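Local coordinates for metallophosphoesterase TT1561-like domain-containing protein (PDB 2YVT) that is of unknown function but, as a member of the calcineurin-like metallophosphoesterase superfamily, may act in metal-dependent phosphoester hydrolysis, at residues Met4-Ala10 with Tyr244-Thr250; Val94-Lys98 with Thr178-Thr182; Phe139-Glu145 with Lys155-Val161. Residue numbers count along the deposited sequence, not the author numbering.

How the interactions relate
The three contacts sample both sheets of a calcineurin-like phosphoesterase fold. Interaction 1 pairs the first strand, 7-12, with strand 243-248 near the chain ends, so its segments bracket the others in sequence. Interaction 2 joins strand 91-95 of that six-stranded sheet to strand 175-180 of the second sheet; its centre lies about 2 Å from the centre of the chain. Interaction 3 falls between its segments in sequence and extends the second sheet. Centres of interactions 1 and 2 are about 18 Å apart, those of 1 and 3 about 27 Å. Interactions 2 and 3, centres about 11 Å apart, touch through two probable hydrogen bonds, T182 OG1 to L143 N and P96 O to G141 N, each 2.9 Å, so the loops at the ends of the two sheets meet.

Interaction 1 (Met4-Ala10 with Tyr244-Thr250)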
loop_
_atom_site.group_PDB
_atom_site.type_symbol
_atom_site.label_atom_id
_atom_site.label_comp_id
_atom_site.label_asym_id
_atom_site.label_seq_id
_atom_site.Cartn_x
_atom_site.Cartn_y
_atom_site.Cartn_z
HETATM N N MSE A 4 26.099 -5.956 5.119
HETATM C CA MSE A 4 24.831 -6.041 5.902
HETATM C C MSE A 4 23.662 -5.548 5.048
HETATM O O MSE A 4 23.116 -4.475 5.313
HETATM C CB MSE A 4 24.911 -5.203 7.188
HETATM C CG MSE A 4 26.038 -5.559 8.147
HETATM SE SE MSE A 4 25.824 -4.651 9.872
HETATM C CE MSE A 4 24.545 -5.876 10.698
ATOM N N PRO A 5 23.273 -6.320 4.014
ATOM C CA PRO A 5 22.186 -5.791 3.187
ATOM C C PRO A 5 20.849 -5.806 3.926
ATOM O O PRO A 5 20.647 -6.592 4.867
ATOM C CB PRO A 5 22.165 -6.721 1.967
ATOM C CG PRO A 5 22.805 -7.980 2.423
ATOM C CD PRO A 5 23.735 -7.645 3.559
ATOM N N ARG A 6 19.972 -4.899 3.518
ATOM C CA ARG A 6 18.626 -4.799 4.066
ATOM C C ARG A 6 17.707 -4.796 2.857
ATOM O O ARG A 6 17.474 -3.756 2.233
ATOM C CB ARG A 6 18.476 -3.517 4.885
ATOM C CG ARG A 6 19.356 -3.453 6.144
ATOM C CD ARG A 6 18.912 -4.464 7.199
ATOM N NE ARG A 6 19.689 -4.374 8.437
ATOM C CZ ARG A 6 20.743 -5.136 8.729
ATOM N NH1 ARG A 6 21.178 -6.055 7.871
ATOM N NH2 ARG A 6 21.370 -4.972 9.887
ATOM N N LYS A 7 17.216 -5.979 2.515
ATOM C CA LYS A 7 16.569 -6.203 1.230
ATOM C C LYS A 7 15.053 -6.174 1.368
ATOM O O LYS A 7 14.493 -6.773 2.284
ATOM C CB LYS A 7 17.031 -7.527 0.620
ATOM C CG LYS A 7 18.518 -7.560 0.244
ATOM C CD LYS A 7 18.911 -8.906 -0.370
ATOM C CE LYS A 7 20.432 -9.064 -0.510
ATOM N NZ LYS A 7 21.031 -8.224 -1.595
ATOM N N VAL A 8 14.401 -5.478 0.441
ATOM C CA VAL A 8 12.947 -5.316 0.468
ATOM C C VAL A 8 12.364 -5.797 -0.852
ATOM O O VAL A 8 12.812 -5.372 -1.919
ATOM C CB VAL A 8 12.540 -3.819 0.666
ATOM C CG1 VAL A 8 11.022 -3.672 0.741
ATOM C CG2 VAL A 8 13.200 -3.229 1.913
ATOM N N LEU A 9 11.392 -6.703 -0.781
ATOM C CA LEU A 9 10.610 -7.089 -1.963
ATOM C C LEU A 9 9.260 -6.403 -1.825
ATOM O O LEU A 9 8.575 -6.603 -0.825
ATOM C CB LEU A 9 10.427 -8.613 -2.036
ATOM C CG LEU A 9 9.857 -9.258 -3.321
ATOM C CD1 LEU A 9 9.947 -10.780 -3.188
ATOM C CD2 LEU A 9 8.427 -8.866 -3.658
ATOM N N ALA A 10 8.876 -5.608 -2.822
ATOM C CA ALA A 10 7.594 -4.889 -2.773
ATOM C C ALA A 10 6.710 -5.218 -3.961
ATOM O O ALA A 10 7.187 -5.309 -5.093
ATOM C CB ALA A 10 7.828 -3.377 -2.693
ATOM N N TYR A 244 7.288 -6.772 -9.700
ATOM C CA TYR A 244 7.627 -6.468 -8.318
ATOM C C TYR A 244 8.873 -5.587 -8.299
ATOM O O TYR A 244 9.545 -5.423 -9.323
ATOM C CB TYR A 244 7.849 -7.757 -7.518
ATOM C CG TYR A 244 9.019 -8.591 -7.992
ATOM C CD1 TYR A 244 10.285 -8.439 -7.421
ATOM C CD2 TYR A 244 8.856 -9.548 -9.004
ATOM C CE1 TYR A 244 11.365 -9.204 -7.855
ATOM C CE2 TYR A 244 9.930 -10.312 -9.444
ATOM C CZ TYR A 244 11.178 -10.138 -8.860
ATOM O OH TYR A 244 12.256 -10.890 -9.289
ATOM N N ALA A 245 9.169 -5.001 -7.142
ATOM C CA ALA A 245 10.418 -4.256 -6.978
ATOM C C ALA A 245 11.280 -4.934 -5.932
ATOM O O ALA A 245 10.764 -5.541 -4.994
ATOM C CB ALA A 245 10.143 -2.825 -6.568
ATOM N N PHE A 246 12.597 -4.827 -6.098
ATOM C CA PHE A 246 13.527 -5.364 -5.124
ATOM C C PHE A 246 14.524 -4.272 -4.756
ATOM O O PHE A 246 15.215 -3.732 -5.625
ATOM C CB PHE A 246 14.229 -6.616 -5.671
ATOM C CG PHE A 246 14.761 -7.518 -4.599
ATOM C CD1 PHE A 246 13.945 -8.478 -4.003
ATOM C CD2 PHE A 246 16.075 -7.400 -4.172
ATOM C CE1 PHE A 246 14.438 -9.310 -2.996
ATOM C CE2 PHE A 246 16.581 -8.235 -3.163
ATOM C CZ PHE A 246 15.759 -9.184 -2.579
ATOM N N LEU A 247 14.570 -3.935 -3.469
ATOM C CA LEU A 247 15.354 -2.811 -2.977
ATOM C C LEU A 247 16.422 -3.321 -2.019
ATOM O O LEU A 247 16.158 -4.188 -1.196
ATOM C CB LEU A 247 14.460 -1.795 -2.245
ATOM C CG LEU A 247 13.231 -1.123 -2.882
ATOM C CD1 LEU A 247 12.034 -2.056 -3.036
ATOM C CD2 LEU A 247 12.827 0.075 -2.041
ATOM N N ASP A 248 17.633 -2.791 -2.146
ATOM C CA ASP A 248 18.648 -2.973 -1.130
ATOM C C ASP A 248 18.882 -1.610 -0.481
ATOM O O ASP A 248 19.462 -0.715 -1.093
ATOM C CB ASP A 248 19.943 -3.523 -1.742
ATOM C CG ASP A 248 20.984 -3.863 -0.692
ATOM O OD1 ASP A 248 20.979 -3.220 0.376
ATOM O OD2 ASP A 248 21.804 -4.788 -0.926
ATOM N N LEU A 249 18.405 -1.453 0.750
ATOM C CA LEU A 249 18.472 -0.168 1.443
ATOM C C LEU A 249 19.875 0.172 1.916
ATOM O O LEU A 249 20.170 1.336 2.197
ATOM C CB LEU A 249 17.505 -0.136 2.627
ATOM C CG LEU A 249 16.027 -0.409 2.315
ATOM C CD1 LEU A 249 15.194 -0.213 3.573
ATOM C CD2 LEU A 249 15.524 0.471 1.183
ATOM N N THR A 250 20.735 -0.839 2.011
ATOM C CA THR A 250 22.102 -0.610 2.475
ATOM C C THR A 250 22.934 0.070 1.397
ATOM O O THR A 250 23.629 1.056 1.667
ATOM C CB THR A 250 22.762 -1.916 2.936
ATOM O OG1 THR A 250 21.981 -2.472 4.003
ATOM C CG2 THR A 250 24.190 -1.661 3.442
#
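Y244 lies just before the paired residues and packs its CB against L9 CD2 at 4.1 Å. The antiparallel pairing, with axes 4.6 Å apart at 164°, opens with A245, hydrogen-bonded to A10 in both directions (N to O, 2.9 Å each). F246 faces L9 in a non-hydrogen-bonded pair, and K7 CD comes to its ring edge, 3.7 Å from CE2. L247 and V8 form the next hydrogen-bonded pair (N to O, 2.7 Å both ways). D248, opposite K7, makes a salt bridge (K7 NZ to D248 OD2, 3.6 Å), while its OD1 accepts from T250 N (2.9 Å) in an Asx turn that bends the chain out of the strand. L249 N still reaches R6 O at 2.9 Å, and T250 OG1 donates to M4 O at 2.6 Å. K7, L9, F246 and D248 thus share one face, V8, A10, A245 and L247 the other. In the six-stranded mixed sheet, backbone bonds of K7 and L9 to I35 and V37 place the N-terminal strand between 243-248 and 35-39; L9 packs on helix 21-31, and strand 253-258 flanks Y244-D248.

Interaction 2 (Val94-Lys98 with Thr178-Thr182)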
loop_
_atom_site.group_PDB
_atom_site.type_symbol
_atom_site.label_atom_id
_atom_site.label_comp_id
_atom_site.label_asym_id
_atom_site.label_seq_id
_atom_site.Cartn_x
_atom_site.Cartn_y
_atom_site.Cartn_z
ATOM N N VAL A 94 1.948 -4.500 5.369
ATOM C CA VAL A 94 0.803 -4.406 4.467
ATOM C C VAL A 94 0.168 -3.031 4.639
ATOM O O VAL A 94 -0.073 -2.599 5.760
ATOM C CB VAL A 94 -0.244 -5.500 4.787
ATOM C CG1 VAL A 94 -1.480 -5.353 3.899
ATOM C CG2 VAL A 94 0.369 -6.900 4.635
ATOM N N VAL A 95 -0.113 -2.358 3.522
ATOM C CA VAL A 95 -0.742 -1.030 3.538
ATOM C C VAL A 95 -1.983 -1.086 2.632
ATOM O O VAL A 95 -1.867 -1.457 1.472
ATOM C CB VAL A 95 0.247 0.062 3.067
ATOM C CG1 VAL A 95 -0.445 1.417 2.989
ATOM C CG2 VAL A 95 1.453 0.112 4.005
ATOM N N PRO A 96 -3.174 -0.763 3.175
ATOM C CA PRO A 96 -4.397 -0.974 2.403
ATOM C C PRO A 96 -4.576 0.008 1.254
ATOM O O PRO A 96 -4.098 1.157 1.317
ATOM C CB PRO A 96 -5.506 -0.777 3.453
ATOM C CG PRO A 96 -4.916 0.188 4.429
ATOM C CD PRO A 96 -3.460 -0.202 4.513
ATOM N N GLY A 97 -5.264 -0.449 0.209
ATOM C CA GLY A 97 -5.602 0.410 -0.913
ATOM C C GLY A 97 -6.995 1.019 -0.823
ATOM O O GLY A 97 -7.723 0.840 0.172
ATOM N N LYS A 98 -7.358 1.767 -1.861
ATOM C CA LYS A 98 -8.677 2.386 -1.960
ATOM C C LYS A 98 -9.819 1.379 -1.790
ATOM O O LYS A 98 -10.865 1.713 -1.244
ATOM C CB LYS A 98 -8.777 3.100 -3.304
ATOM C CG LYS A 98 -10.101 3.718 -3.654
ATOM C CD LYS A 98 -10.044 4.344 -5.059
ATOM C CE LYS A 98 -9.439 3.398 -6.124
ATOM N NZ LYS A 98 -7.963 3.537 -6.404
ATOM N N THR A 178 8.595 5.361 3.944
ATOM C CA THR A 178 7.145 5.602 3.916
ATOM C C THR A 178 6.513 4.731 2.844
ATOM O O THR A 178 7.099 4.511 1.783
ATOM C CB THR A 178 6.795 7.082 3.655
ATOM O OG1 THR A 178 7.396 7.504 2.427
ATOM C CG2 THR A 178 7.304 7.978 4.800
ATOM N N ILE A 179 5.334 4.205 3.144
ATOM C CA ILE A 179 4.614 3.343 2.220
ATOM C C ILE A 179 3.215 3.902 2.066
ATOM O O ILE A 179 2.488 4.026 3.054
ATOM C CB ILE A 179 4.539 1.882 2.726
ATOM C CG1 ILE A 179 5.934 1.365 3.110
ATOM C CG2 ILE A 179 3.900 0.977 1.660
ATOM C CD1 ILE A 179 5.932 0.030 3.824
ATOM N N PHE A 180 2.855 4.255 0.832
ATOM C CA PHE A 180 1.550 4.845 0.531
ATOM C C PHE A 180 0.901 4.069 -0.590
ATOM O O PHE A 180 1.584 3.626 -1.511
ATOM C CB PHE A 180 1.689 6.304 0.056
ATOM C CG PHE A 180 2.424 7.197 1.012
ATOM C CD1 PHE A 180 1.922 7.453 2.284
ATOM C CD2 PHE A 180 3.619 7.792 0.625
ATOM C CE1 PHE A 180 2.618 8.287 3.170
ATOM C CE2 PHE A 180 4.315 8.629 1.492
ATOM C CZ PHE A 180 3.813 8.878 2.765
ATOM N N TYR A 181 -0.421 3.915 -0.535
ATOM C CA TYR A 181 -1.132 3.434 -1.709
ATOM C C TYR A 181 -0.991 4.452 -2.851
ATOM O O TYR A 181 -0.724 4.095 -3.996
ATOM C CB TYR A 181 -2.606 3.173 -1.385
ATOM C CG TYR A 181 -3.437 2.885 -2.606
ATOM C CD1 TYR A 181 -3.301 1.680 -3.296
ATOM C CD2 TYR A 181 -4.363 3.821 -3.079
ATOM C CE1 TYR A 181 -4.073 1.407 -4.429
ATOM C CE2 TYR A 181 -5.148 3.558 -4.201
ATOM C CZ TYR A 181 -4.995 2.354 -4.874
ATOM O OH TYR A 181 -5.754 2.097 -5.985
ATOM N N THR A 182 -1.169 5.728 -2.520
ATOM C CA THR A 182 -1.169 6.790 -3.519
ATOM C C THR A 182 0.249 7.281 -3.810
ATOM O O THR A 182 0.981 7.637 -2.882
ATOM C CB THR A 182 -2.038 7.961 -3.052
ATOM O OG1 THR A 182 -3.345 7.482 -2.761
ATOM C CG2 THR A 182 -2.135 9.034 -4.128
#
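The two backbones run in the same general direction but belong to different sheets, and no backbone hydrogen bond joins them. They draw closest at G97 and Y181 (CA-CA 5.5 Å) and separate again by K98 and T182 (CA-CA 8.8 Å). Y181 leaves the extended path with helical phi/psi of -64/-45°, and its side chain (chi1 t) reaches along the loop P96-K98. Between the facing sheets, V95 CG2 of one meets I179 CG2 of the other at 3.5 Å. Further on, G97 CA sits over the face of the Y181 ring, 3.9 Å from its centroid and 24° off the normal, a CH-pi contact; an ideal CB on G97 would come within 3.2 Å of Y181 CE1, so the missing side chain permits this approach. K98 NZ donates to Y181 OH of the facing segment at 2.7 Å; N41, weakly bonded to that hydroxyl, and H220 surround the pair. G97 and K98 probably occupy the first two positions of the GNH(D/E) motif, lysine replacing an asparagine that in relatives is a metal ligand; no such role is established here. V95 is backbone hydrogen-bonded to V38 and G40, I179 packs on strands 35-39 and 134-144, and F180 faces helix 202-211.

Interaction 3 (Phe139-Glu145 with Lys155-Val161); sequences FGGLLTE and KYPRWYV
The salt bridge between E145 and R158 is bidentate: R158 NE to E145 OE1 is 2.7 Å and R158 NH2 to E145 OE2 2.8 Å, both at 175°, with E145 in m,m and R158 in t,t,m. Backbone bonds follow: Y156 N to L142 O (2.9 Å) and T144 N to Y156 O (2.8 Å), the latter acceptor also taking T144 OG1 at 3.0 Å, a hydroxyl hydrogen-bonded to E147 N as well. A water links E145 O (2.7 Å) to W159 N (3.0 Å). Strands 142-144 and 155-157 are parallel (Y156 phi/psi -130/144°), axes 4.6 Å apart at 27°, in register L142-K155, L143-Y156, T144-P157; L143 and Y156 share one face, the other four the opposite one. This short edge strand leads directly into a helix, with P157 at the N-cap position and V161 N bonded to P157 O at 3.1 Å; it widens the second sheet of the calcineurin-like fold beside strand 134-144. G141, at phi/psi 80/170°, lets Y156 lie alongside, since an ideal CB would be 3.0 Å from Y156 CE2. Y156 (chi1 m) receives the edge of F139 (chi1 t) on its face: centroids 5.3 Å, planes 85°. Its OH bonds to E150 and H124. V161 CG2 packs 4.0 Å from F139 CZ and 3.9 Å from L143 CD2, against helix 202-211.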
loop_
_atom_site.group_PDB
_atom_site.type_symbol
_atom_site.label_atom_id
_atom_site.label_comp_id
_atom_site.label_asym_id
_atom_site.label_seq_id
_atom_site.Cartn_x
_atom_site.Cartn_y
_atom_site.Cartn_z
ATOM N N PHE A 139 0.518 4.783 5.207
ATOM C CA PHE A 139 -0.746 5.509 5.144
ATOM C C PHE A 139 -1.416 5.111 3.832
ATOM O O PHE A 139 -0.998 5.528 2.744
ATOM C CB PHE A 139 -0.516 7.030 5.237
ATOM C CG PHE A 139 -1.726 7.810 5.718
ATOM C CD1 PHE A 139 -1.600 8.717 6.776
ATOM C CD2 PHE A 139 -2.979 7.642 5.132
ATOM C CE1 PHE A 139 -2.700 9.447 7.241
ATOM C CE2 PHE A 139 -4.094 8.363 5.585
ATOM C CZ PHE A 139 -3.950 9.276 6.640
ATOM N N GLY A 140 -2.426 4.255 3.949
ATOM C CA GLY A 140 -3.112 3.703 2.788
ATOM C C GLY A 140 -4.273 4.530 2.268
ATOM O O GLY A 140 -4.501 5.671 2.694
ATOM N N GLY A 141 -5.000 3.951 1.324
ATOM C CA GLY A 141 -6.138 4.626 0.722
ATOM C C GLY A 141 -5.749 5.629 -0.342
ATOM O O GLY A 141 -4.572 5.960 -0.508
ATOM N N LEU A 142 -6.752 6.117 -1.063
ATOM C CA LEU A 142 -6.546 7.150 -2.075
ATOM C C LEU A 142 -6.458 8.497 -1.379
ATOM O O LEU A 142 -7.403 8.920 -0.718
ATOM C CB LEU A 142 -7.695 7.146 -3.081
ATOM C CG LEU A 142 -7.462 8.020 -4.316
ATOM C CD1 LEU A 142 -6.360 7.445 -5.212
ATOM C CD2 LEU A 142 -8.764 8.169 -5.081
ATOM N N LEU A 143 -5.315 9.160 -1.522
ATOM C CA LEU A 143 -5.126 10.481 -0.915
ATOM C C LEU A 143 -5.553 11.518 -1.942
ATOM O O LEU A 143 -5.179 11.447 -3.122
ATOM C CB LEU A 143 -3.679 10.677 -0.446
ATOM C CG LEU A 143 -3.139 9.528 0.424
ATOM C CD1 LEU A 143 -1.771 9.850 1.001
ATOM C CD2 LEU A 143 -4.135 9.121 1.535
ATOM N N THR A 144 -6.392 12.436 -1.479
ATOM C CA THR A 144 -7.096 13.385 -2.330
ATOM C C THR A 144 -7.067 14.750 -1.678
ATOM O O THR A 144 -6.652 14.898 -0.527
ATOM C CB THR A 144 -8.591 13.004 -2.496
ATOM O OG1 THR A 144 -9.278 13.210 -1.251
ATOM C CG2 THR A 144 -8.762 11.552 -2.955
ATOM N N GLU A 145 -7.552 15.753 -2.400
ATOM C CA GLU A 145 -7.621 17.087 -1.832
ATOM C C GLU A 145 -8.743 17.221 -0.818
ATOM O O GLU A 145 -8.532 17.815 0.238
ATOM C CB GLU A 145 -7.738 18.155 -2.925
ATOM C CG GLU A 145 -6.491 18.232 -3.809
ATOM C CD GLU A 145 -5.213 18.565 -3.039
ATOM O OE1 GLU A 145 -5.285 19.003 -1.872
ATOM O OE2 GLU A 145 -4.114 18.369 -3.600
ATOM N N LYS A 155 -10.644 6.731 1.175
ATOM C CA LYS A 155 -10.194 8.001 0.595
ATOM C C LYS A 155 -9.945 8.990 1.729
ATOM O O LYS A 155 -10.727 9.065 2.679
ATOM C CB LYS A 155 -11.248 8.584 -0.358
ATOM C CG LYS A 155 -11.563 7.731 -1.579
ATOM C CD LYS A 155 -12.367 8.565 -2.584
ATOM C CE LYS A 155 -12.634 7.819 -3.871
ATOM N NZ LYS A 155 -13.432 8.654 -4.818
ATOM N N TYR A 156 -8.847 9.735 1.643
ATOM C CA TYR A 156 -8.494 10.697 2.684
ATOM C C TYR A 156 -8.175 12.050 2.074
ATOM O O TYR A 156 -7.614 12.118 0.980
ATOM C CB TYR A 156 -7.297 10.196 3.484
ATOM C CG TYR A 156 -7.611 8.940 4.248
ATOM C CD1 TYR A 156 -8.276 9.006 5.471
ATOM C CD2 TYR A 156 -7.274 7.681 3.738
ATOM C CE1 TYR A 156 -8.593 7.856 6.183
ATOM C CE2 TYR A 156 -7.587 6.503 4.453
ATOM C CZ TYR A 156 -8.248 6.613 5.675
ATOM O OH TYR A 156 -8.575 5.490 6.391
ATOM N N PRO A 157 -8.546 13.133 2.775
ATOM C CA PRO A 157 -8.274 14.495 2.310
ATOM C C PRO A 157 -6.959 15.027 2.855
ATOM O O PRO A 157 -6.520 14.602 3.929
ATOM C CB PRO A 157 -9.432 15.285 2.918
ATOM C CG PRO A 157 -9.692 14.594 4.226
ATOM C CD PRO A 157 -9.334 13.131 4.024
ATOM N N ARG A 158 -6.361 15.973 2.127
ATOM C CA ARG A 158 -5.062 16.546 2.483
ATOM C C ARG A 158 -4.980 16.973 3.948
ATOM O O ARG A 158 -4.028 16.624 4.646
ATOM C CB ARG A 158 -4.740 17.746 1.571
ATOM C CG ARG A 158 -3.473 18.489 1.936
ATOM C CD ARG A 158 -3.294 19.734 1.054
ATOM N NE ARG A 158 -3.080 19.393 -0.356
ATOM C CZ ARG A 158 -1.886 19.335 -0.939
ATOM N NH1 ARG A 158 -0.789 19.578 -0.226
ATOM N NH2 ARG A 158 -1.788 19.017 -2.228
ATOM N N TRP A 159 -5.981 17.719 4.417
ATOM C CA TRP A 159 -5.938 18.229 5.789
ATOM C C TRP A 159 -5.772 17.109 6.818
ATOM O O TRP A 159 -5.049 17.261 7.791
ATOM C CB TRP A 159 -7.177 19.073 6.114
ATOM C CG TRP A 159 -8.448 18.312 6.316
ATOM C CD1 TRP A 159 -9.415 18.097 5.390
ATOM C CD2 TRP A 159 -8.901 17.680 7.526
ATOM N NE1 TRP A 159 -10.449 17.383 5.938
ATOM C CE2 TRP A 159 -10.157 17.104 7.246
ATOM C CE3 TRP A 159 -8.360 17.540 8.815
ATOM C CZ2 TRP A 159 -10.892 16.397 8.206
ATOM C CZ3 TRP A 159 -9.090 16.839 9.776
ATOM C CH2 TRP A 159 -10.342 16.270 9.460
ATOM N N TYR A 160 -6.463 15.994 6.596
ATOM C CA TYR A 160 -6.438 14.886 7.542
ATOM C C TYR A 160 -5.110 14.130 7.492
ATOM O O TYR A 160 -4.561 13.752 8.526
ATOM C CB TYR A 160 -7.614 13.947 7.284
ATOM C CG TYR A 160 -7.669 12.774 8.228
ATOM C CD1 TYR A 160 -8.175 12.918 9.527
ATOM C CD2 TYR A 160 -7.229 11.512 7.819
ATOM C CE1 TYR A 160 -8.230 11.833 10.398
ATOM C CE2 TYR A 160 -7.278 10.424 8.674
ATOM C CZ TYR A 160 -7.778 10.591 9.966
ATOM O OH TYR A 160 -7.834 9.512 10.819
ATOM N N VAL A 161 -4.599 13.917 6.282
ATOM C CA VAL A 161 -3.304 13.273 6.109
ATOM C C VAL A 161 -2.224 14.072 6.850
ATOM O O VAL A 161 -1.451 13.513 7.635
ATOM C CB VAL A 161 -2.969 13.107 4.616
ATOM C CG1 VAL A 161 -1.584 12.502 4.440
ATOM C CG2 VAL A 161 -4.044 12.243 3.940
HETATM O O HOH W 1 -8.002 18.982 2.669
#